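Local structure of chloride intracellular channel Clic (Drosophila melanogaster, 2YV7) at residues A[30-35]-A[227-232]; A[48-53]-A[59-64]; A[181-186]-A[210-215]. The protein is thought to pass from a soluble form into membranes, where it may form pH-dependent chloride channels, and may play a role in ethanol sensitivity. One frame throughout, in Å; residues are numbered along the deposited sequence.

In the fold
Contact 2 lies inside the thioredoxin-like N-terminal domain, contact 3 joins two helices of the all-helical part, and contact 1 links the two regions. Along the chain, contacts 2 and 3 follow one another inside the long loop that contact 1 closes. Contact 3 touches both of the others: Ile227 CD1 packs on Gln183 CG at 3.9 Å, and Tyr51 OH lies 3.7 Å from Asp215 CB. Contacts 1 and 2, with centres 23 Å apart, do not meet. The bound calcium ion, held by His83, Pro85, Leu95 and Asn97, is about 12 Å from the side chain of Leu50 in contact 2.

Contact 1: residues A[30-35]-A[227-232]; sequences STIDGR and IINHYK
Thr31 and Ile32 sit in an irregular loop beside a turn of helix, and the backbones come nearest at Thr31 CA and Asn229 CA, 7.3 Å apart. The loop is folded on itself: Gly34 N donates to Ser30 O at 2.9 Å, and Ser30 OG accepts from Ile32 N at 3.0 Å, an ST turn. Asp33 repeats the device as an Asx turn, its OD1 taking Arg35 N at 2.6 Å from above the carboxylate plane, and also Arg36 N. Gly34 suits the bend because its phi is positive, 71°, a region that side chains make costly. The loop leads from strand 22-28 of the thioredoxin-like domain to helix 41-55, whereas helix 224-235 belongs to the helical part of this GST fold, so the contact bridges the two. The CB of Asn229 points toward the loop, and its short amide meets both Thr31 and Ile32. Ile32 lies across it, with CD1 3.7 Å from Asn229 CB and CG1 3.7 Å from Asn229 CG, an apolar branch resting on the base of the amide. CG1 of Ile32 stands beside its own backbone N, chi1 -67°, which swings the end of the chain in toward the helix. Thr31 brings its hydroxyl to the far end of the same amide, a polar group suited to solvent exposure. Beyond these pairs, Ser30 OG is hydrogen-bonded to Asp226, and Ile32 also touches Gln225, Asp226 and Glu244.

Contact 2: residues A[48-53]-A[59-64]; sequences MDLYLL and ISLKVT
Leu61 reaches helix residues Leu50 and Tyr51 because its CG stands anti to the backbone N, chi1 -177°, and the turn at chi2, 55°, parts the two methyls over the helix surface. CD1 meets Leu50 CB at 3.7 Å, while CD2 comes down on the backbone at Tyr51 N, also 3.7 Å away. Ile59 takes the less common course, with CG1 set between its backbone N and carbonyl carbon, chi1 61°. From there CD1 extends to the helix, 3.7 Å from Leu50 O and 3.9 Å from Leu50 CD2, and the same methyl lies 4.0 Å from Leu53 CB. Leu50 is thus shared: its side chain crosses those of Ile59 and Leu61 at about a right angle, giving CD2 to Ile59, and CB and CD1 to Leu61. Branched aliphatic residues suit this buried seam, since all that meets across it is methyl and methylene surface or backbone. Ile59, just before the strand, and Leu61 within it both direct their CB to the helix, and Ser60 between them points away. Strand 22-28, helix 41-55 and strand 60-66 form a beta-alpha-beta crossover; it includes the segment predicted to span the membrane after insertion. Strand 60-66, at one edge of the sheet, pairs in parallel with strand 22-28, Ile108 closes over Leu53 and Ile59, and helices 173-193 and 215-220 cover the other flanks of helix 41-55.

Contact 3: residues A[181-186]-A[210-215]; sequences RLQHIR and HMYQLD
Gln183 and Met211 mark the closest approach of the two backbones, yet their CA atoms are 9.6 Å apart, so long side chains have to span the distance between the helices. Tyr212 does so with its phenol. Its OH donates to Gln183 OE1 at 2.6 Å, in the carbonyl plane and on a lone pair, with a C=O...donor angle of 142°. The same oxygen accepts from Arg186 NH1 at 2.9 Å, the hydroxyl lying 26° out of the guanidinium plane. The two partners flank the hydroxyl, Gln183 OE1 on the CE1 side of the ring and Arg186 NH1 on the CE2 side, and this double grip should fix how the O-H is turned. Gln183 gets there by a bend at chi2, 73°, after which its amide stands steeply to the ring. Met211 lays its CE methyl against the same acceptor, 3.7 Å from Gln183 OE1. Glutamine suits its place by offering an acceptor to the phenol while its NE2 binds Thr251 O; Arg186 is held chiefly by Tyr253, whose O also accepts from NH1 and whose ring makes a cation-pi contact with the guanidinium. A phenylalanine in place of Tyr212 would probably leave Gln183 OE1 without this donor and Arg186 NH1 without this acceptor, both groups held less firmly. These bonds tie helix 173-193 to helix 202-212 and to the loop holding Thr251, Thr252 and Tyr253, while helix 128-136 packs on Arg181, His184 and Ile185 and helix 41-55 reaches Arg181 and His184 through Leu41.

Contact 1: residues A[30-35]-A[227-232]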
# COMPACT_ATOMS: atom_id res chain seq x y z
N SER A 30 -13.06 -0.34 -6.33
CA SER A 30 -13.74 0.82 -5.81
C SER A 30 -15.21 0.51 -5.59
O SER A 30 -15.88 -0.07 -6.42
CB SER A 30 -13.61 1.94 -6.83
OG SER A 30 -14.50 3.01 -6.57
N THR A 31 -15.66 1.00 -4.46
CA THR A 31 -17.00 0.92 -3.98
C THR A 31 -17.82 2.10 -4.52
O THR A 31 -19.00 2.19 -4.26
CB THR A 31 -16.94 1.00 -2.45
OG1 THR A 31 -15.90 1.94 -2.08
CG2 THR A 31 -16.58 -0.40 -1.88
N ILE A 32 -17.19 2.98 -5.27
CA ILE A 32 -17.92 4.06 -5.97
C ILE A 32 -18.33 3.63 -7.37
O ILE A 32 -19.51 3.76 -7.73
CB ILE A 32 -17.11 5.36 -6.05
CG1 ILE A 32 -16.93 5.96 -4.65
CG2 ILE A 32 -17.80 6.41 -6.98
CD1 ILE A 32 -15.80 6.97 -4.57
N ASP A 33 -17.41 3.12 -8.17
CA ASP A 33 -17.78 2.78 -9.54
C ASP A 33 -17.66 1.30 -9.91
O ASP A 33 -18.04 0.90 -11.01
CB ASP A 33 -17.01 3.65 -10.53
CG ASP A 33 -15.63 3.09 -10.85
OD1 ASP A 33 -15.15 2.17 -10.11
OD2 ASP A 33 -15.07 3.57 -11.86
N GLY A 34 -17.10 0.50 -9.02
CA GLY A 34 -16.94 -0.91 -9.28
C GLY A 34 -15.90 -1.29 -10.32
O GLY A 34 -15.76 -2.47 -10.64
N ARG A 35 -15.17 -0.31 -10.84
CA ARG A 35 -14.17 -0.57 -11.87
C ARG A 35 -12.76 -0.13 -11.49
O ARG A 35 -11.80 -0.82 -11.77
CB ARG A 35 -14.57 0.10 -13.18
CG ARG A 35 -15.90 -0.32 -13.73
CD ARG A 35 -16.22 0.46 -14.98
NE ARG A 35 -17.50 0.08 -15.55
CZ ARG A 35 -18.61 0.77 -15.39
NH1 ARG A 35 -18.60 1.88 -14.67
NH2 ARG A 35 -19.74 0.35 -15.94
N ILE A 227 -10.20 6.17 -1.29
CA ILE A 227 -9.72 6.05 0.10
C ILE A 227 -10.78 6.62 1.06
O ILE A 227 -11.23 5.97 2.01
CB ILE A 227 -8.32 6.78 0.28
CG1 ILE A 227 -7.22 6.02 -0.46
CG2 ILE A 227 -7.98 6.85 1.81
CD1 ILE A 227 -5.91 6.80 -0.72
N ILE A 228 -11.24 7.84 0.77
CA ILE A 228 -12.30 8.45 1.59
C ILE A 228 -13.60 7.62 1.68
O ILE A 228 -14.12 7.39 2.77
CB ILE A 228 -12.63 9.86 1.00
CG1 ILE A 228 -11.38 10.72 1.14
CG2 ILE A 228 -13.86 10.47 1.68
CD1 ILE A 228 -11.60 12.12 0.48
N ASN A 229 -14.11 7.18 0.53
CA ASN A 229 -15.33 6.38 0.50
C ASN A 229 -15.15 5.10 1.34
O ASN A 229 -16.05 4.71 2.10
CB ASN A 229 -15.73 6.07 -0.95
CG ASN A 229 -17.10 5.39 -1.04
OD1 ASN A 229 -17.24 4.28 -1.55
ND2 ASN A 229 -18.10 6.05 -0.51
N HIS A 230 -13.97 4.49 1.22
CA HIS A 230 -13.60 3.31 1.99
C HIS A 230 -13.87 3.52 3.46
O HIS A 230 -14.60 2.72 4.08
CB HIS A 230 -12.13 2.99 1.69
CG HIS A 230 -11.57 1.81 2.42
ND1 HIS A 230 -11.53 0.54 1.86
CD2 HIS A 230 -10.93 1.72 3.61
CE1 HIS A 230 -10.91 -0.28 2.70
NE2 HIS A 230 -10.54 0.41 3.77
N TYR A 231 -13.34 4.60 4.06
CA TYR A 231 -13.67 4.94 5.44
C TYR A 231 -15.10 5.41 5.71
O TYR A 231 -15.60 5.22 6.79
CB TYR A 231 -12.63 5.91 6.04
CG TYR A 231 -11.28 5.25 6.02
CD1 TYR A 231 -10.93 4.29 6.99
CD2 TYR A 231 -10.38 5.53 5.01
CE1 TYR A 231 -9.68 3.60 6.93
CE2 TYR A 231 -9.15 4.87 4.94
CZ TYR A 231 -8.80 3.94 5.90
OH TYR A 231 -7.61 3.32 5.81
N LYS A 232 -15.74 6.05 4.75
CA LYS A 232 -17.11 6.49 4.95
C LYS A 232 -18.00 5.26 5.16
O LYS A 232 -18.79 5.20 6.09
CB LYS A 232 -17.63 7.24 3.73
CG LYS A 232 -17.27 8.69 3.70
CD LYS A 232 -18.10 9.41 2.64
CE LYS A 232 -17.61 10.82 2.46
NZ LYS A 232 -18.24 11.78 3.44

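Contact 2: residues A[48-53]-A[59-64]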
# COMPACT_ATOMS: atom_id res chain seq x y z
N MET A 48 2.14 -3.57 -5.17
CA MET A 48 3.44 -2.93 -5.22
C MET A 48 4.59 -3.96 -5.29
O MET A 48 5.50 -3.75 -6.06
CB MET A 48 3.62 -2.02 -3.98
CG MET A 48 2.89 -0.73 -4.20
SD MET A 48 3.26 0.50 -2.89
CE MET A 48 4.94 0.93 -3.34
N ASP A 49 4.55 -5.01 -4.45
CA ASP A 49 5.62 -6.04 -4.42
C ASP A 49 5.73 -6.64 -5.82
O ASP A 49 6.82 -6.72 -6.40
CB ASP A 49 5.26 -7.14 -3.42
CG ASP A 49 5.49 -6.72 -2.00
OD1 ASP A 49 6.38 -5.90 -1.81
OD2 ASP A 49 4.88 -7.33 -1.15
N LEU A 50 4.57 -6.99 -6.38
CA LEU A 50 4.62 -7.70 -7.68
C LEU A 50 5.08 -6.79 -8.84
O LEU A 50 5.78 -7.20 -9.78
CB LEU A 50 3.25 -8.34 -7.93
CG LEU A 50 2.94 -9.52 -7.02
CD1 LEU A 50 1.39 -9.86 -7.01
CD2 LEU A 50 3.80 -10.77 -7.34
N TYR A 51 4.66 -5.54 -8.78
CA TYR A 51 5.06 -4.56 -9.77
C TYR A 51 6.57 -4.41 -9.77
O TYR A 51 7.19 -4.34 -10.84
CB TYR A 51 4.32 -3.21 -9.54
CG TYR A 51 4.48 -2.25 -10.70
CD1 TYR A 51 5.68 -1.56 -10.89
CD2 TYR A 51 3.43 -2.08 -11.64
CE1 TYR A 51 5.86 -0.73 -11.96
CE2 TYR A 51 3.59 -1.22 -12.72
CZ TYR A 51 4.82 -0.56 -12.86
OH TYR A 51 5.07 0.28 -13.91
N LEU A 52 7.18 -4.33 -8.57
CA LEU A 52 8.61 -4.20 -8.48
C LEU A 52 9.30 -5.43 -9.13
O LEU A 52 10.32 -5.29 -9.75
CB LEU A 52 9.07 -4.08 -7.02
CG LEU A 52 8.65 -2.80 -6.24
CD1 LEU A 52 8.96 -2.98 -4.74
CD2 LEU A 52 9.32 -1.58 -6.81
N LEU A 53 8.74 -6.60 -8.90
CA LEU A 53 9.32 -7.87 -9.44
C LEU A 53 9.18 -7.95 -10.97
O LEU A 53 10.09 -8.39 -11.69
CB LEU A 53 8.66 -9.05 -8.77
CG LEU A 53 8.98 -9.23 -7.27
CD1 LEU A 53 8.40 -10.54 -6.74
CD2 LEU A 53 10.50 -9.16 -7.03
N ILE A 59 8.89 -11.69 -13.78
CA ILE A 59 7.50 -12.13 -13.94
C ILE A 59 6.75 -11.16 -14.83
O ILE A 59 7.27 -10.11 -15.22
CB ILE A 59 6.70 -12.21 -12.56
CG1 ILE A 59 6.65 -10.83 -11.89
CG2 ILE A 59 7.24 -13.29 -11.61
CD1 ILE A 59 5.61 -10.75 -10.78
N SER A 60 5.51 -11.54 -15.12
CA SER A 60 4.53 -10.77 -15.83
C SER A 60 3.42 -10.55 -14.81
O SER A 60 3.03 -11.46 -14.07
CB SER A 60 4.00 -11.64 -16.98
OG SER A 60 3.16 -10.94 -17.85
N LEU A 61 2.93 -9.32 -14.73
CA LEU A 61 1.88 -9.01 -13.77
C LEU A 61 0.60 -8.67 -14.50
O LEU A 61 0.58 -7.77 -15.33
CB LEU A 61 2.30 -7.82 -12.87
CG LEU A 61 1.29 -7.47 -11.77
CD1 LEU A 61 0.91 -8.64 -10.82
CD2 LEU A 61 1.73 -6.20 -10.97
N LYS A 62 -0.47 -9.35 -14.10
CA LYS A 62 -1.84 -9.10 -14.51
C LYS A 62 -2.65 -8.80 -13.27
O LYS A 62 -2.70 -9.61 -12.34
CB LYS A 62 -2.40 -10.34 -15.22
CG LYS A 62 -3.90 -10.39 -15.51
CD LYS A 62 -4.27 -11.79 -16.17
CE LYS A 62 -5.77 -11.96 -16.47
NZ LYS A 62 -6.17 -13.42 -16.68
N VAL A 63 -3.26 -7.62 -13.26
CA VAL A 63 -4.10 -7.18 -12.15
C VAL A 63 -5.59 -7.19 -12.55
O VAL A 63 -5.98 -6.51 -13.51
CB VAL A 63 -3.64 -5.80 -11.63
CG1 VAL A 63 -4.57 -5.28 -10.53
CG2 VAL A 63 -2.21 -5.90 -11.10
N THR A 64 -6.37 -7.98 -11.82
CA THR A 64 -7.80 -8.18 -12.03
C THR A 64 -8.58 -7.52 -10.90
O THR A 64 -8.40 -7.85 -9.74
CB THR A 64 -8.18 -9.67 -12.04
OG1 THR A 64 -7.38 -10.37 -13.02
CG2 THR A 64 -9.64 -9.86 -12.35

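Contact 3: residues A[181-186]-A[210-215]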
# COMPACT_ATOMS: atom_id res chain seq x y z
N ARG A 181 0.04 2.88 3.75
CA ARG A 181 -0.54 3.45 5.01
C ARG A 181 -0.27 4.96 5.12
O ARG A 181 -1.10 5.67 5.58
CB ARG A 181 0.02 2.68 6.23
CG ARG A 181 -0.52 1.24 6.26
CD ARG A 181 0.48 0.30 7.00
NE ARG A 181 -0.28 -0.94 7.15
CZ ARG A 181 -0.49 -1.82 6.15
NH1 ARG A 181 0.05 -1.61 4.95
NH2 ARG A 181 -1.22 -2.92 6.39
N LEU A 182 0.89 5.47 4.67
CA LEU A 182 1.15 6.91 4.67
C LEU A 182 0.13 7.65 3.80
O LEU A 182 -0.44 8.71 4.19
CB LEU A 182 2.58 7.18 4.18
CG LEU A 182 3.69 6.72 5.14
CD1 LEU A 182 4.97 7.14 4.52
CD2 LEU A 182 3.55 7.58 6.48
N GLN A 183 -0.19 7.05 2.69
CA GLN A 183 -1.21 7.66 1.82
C GLN A 183 -2.62 7.68 2.47
O GLN A 183 -3.27 8.75 2.41
CB GLN A 183 -1.22 6.93 0.45
CG GLN A 183 -2.13 7.69 -0.56
CD GLN A 183 -1.50 9.00 -1.07
OE1 GLN A 183 -0.41 9.37 -0.67
NE2 GLN A 183 -2.19 9.70 -2.02
N HIS A 184 -3.08 6.62 3.16
CA HIS A 184 -4.38 6.67 3.84
C HIS A 184 -4.32 7.69 4.98
O HIS A 184 -5.24 8.42 5.22
CB HIS A 184 -4.71 5.30 4.42
CG HIS A 184 -5.25 4.31 3.42
ND1 HIS A 184 -4.63 4.05 2.20
CD2 HIS A 184 -6.27 3.43 3.52
CE1 HIS A 184 -5.34 3.13 1.55
NE2 HIS A 184 -6.28 2.69 2.35
N ILE A 185 -3.18 7.73 5.68
CA ILE A 185 -2.99 8.76 6.75
C ILE A 185 -3.17 10.16 6.19
O ILE A 185 -3.97 10.90 6.77
CB ILE A 185 -1.62 8.60 7.42
CG1 ILE A 185 -1.61 7.35 8.33
CG2 ILE A 185 -1.32 9.80 8.35
CD1 ILE A 185 -0.14 7.00 8.80
N ARG A 186 -2.50 10.49 5.09
CA ARG A 186 -2.60 11.82 4.49
C ARG A 186 -4.03 12.06 4.06
O ARG A 186 -4.63 13.07 4.45
CB ARG A 186 -1.69 11.98 3.27
CG ARG A 186 -0.21 12.00 3.57
CD ARG A 186 0.54 12.57 2.39
NE ARG A 186 0.24 14.00 2.15
CZ ARG A 186 0.70 14.68 1.10
NH1 ARG A 186 1.45 14.10 0.13
NH2 ARG A 186 0.39 15.96 1.03
N HIS A 210 9.75 10.80 -2.71
CA HIS A 210 10.19 9.66 -3.52
C HIS A 210 9.13 8.65 -3.82
O HIS A 210 9.17 8.02 -4.85
CB HIS A 210 11.39 8.99 -2.91
CG HIS A 210 12.59 9.89 -2.87
ND1 HIS A 210 13.01 10.61 -3.97
CD2 HIS A 210 13.40 10.25 -1.84
CE1 HIS A 210 14.06 11.34 -3.63
NE2 HIS A 210 14.33 11.14 -2.35
N MET A 211 8.20 8.42 -2.87
CA MET A 211 7.08 7.52 -3.10
C MET A 211 6.21 7.92 -4.25
O MET A 211 5.73 7.06 -5.02
CB MET A 211 6.26 7.43 -1.79
CG MET A 211 4.84 7.38 -1.87
SD MET A 211 4.33 7.24 -0.11
CE MET A 211 3.14 8.55 -0.12
N TYR A 212 6.05 9.23 -4.44
CA TYR A 212 5.24 9.70 -5.53
C TYR A 212 5.94 9.62 -6.88
O TYR A 212 5.27 9.75 -7.90
CB TYR A 212 4.78 11.11 -5.24
CG TYR A 212 3.83 11.18 -4.04
CD1 TYR A 212 2.65 10.33 -3.94
CD2 TYR A 212 4.08 12.10 -3.00
CE1 TYR A 212 1.82 10.37 -2.86
CE2 TYR A 212 3.21 12.17 -1.90
CZ TYR A 212 2.08 11.33 -1.85
OH TYR A 212 1.27 11.40 -0.79
N GLN A 213 7.28 9.48 -6.87
CA GLN A 213 8.09 9.29 -8.10
C GLN A 213 8.18 7.81 -8.48
O GLN A 213 8.74 7.48 -9.54
CB GLN A 213 9.50 9.85 -7.94
CG GLN A 213 9.56 11.35 -7.82
CD GLN A 213 10.99 11.89 -7.58
OE1 GLN A 213 11.93 11.13 -7.25
NE2 GLN A 213 11.14 13.20 -7.72
N LEU A 214 7.62 6.93 -7.65
CA LEU A 214 7.79 5.50 -7.87
C LEU A 214 6.65 4.90 -8.69
O LEU A 214 5.49 4.96 -8.26
CB LEU A 214 7.88 4.79 -6.49
CG LEU A 214 8.31 3.34 -6.50
CD1 LEU A 214 9.78 3.18 -6.79
CD2 LEU A 214 7.94 2.69 -5.14
N ASP A 215 6.97 4.27 -9.82
CA ASP A 215 5.91 3.70 -10.64
C ASP A 215 5.06 2.68 -9.88
O ASP A 215 3.85 2.65 -10.06
CB ASP A 215 6.45 3.09 -11.93
CG ASP A 215 6.93 4.14 -12.92
OD1 ASP A 215 6.46 5.32 -12.85
OD2 ASP A 215 7.82 3.79 -13.73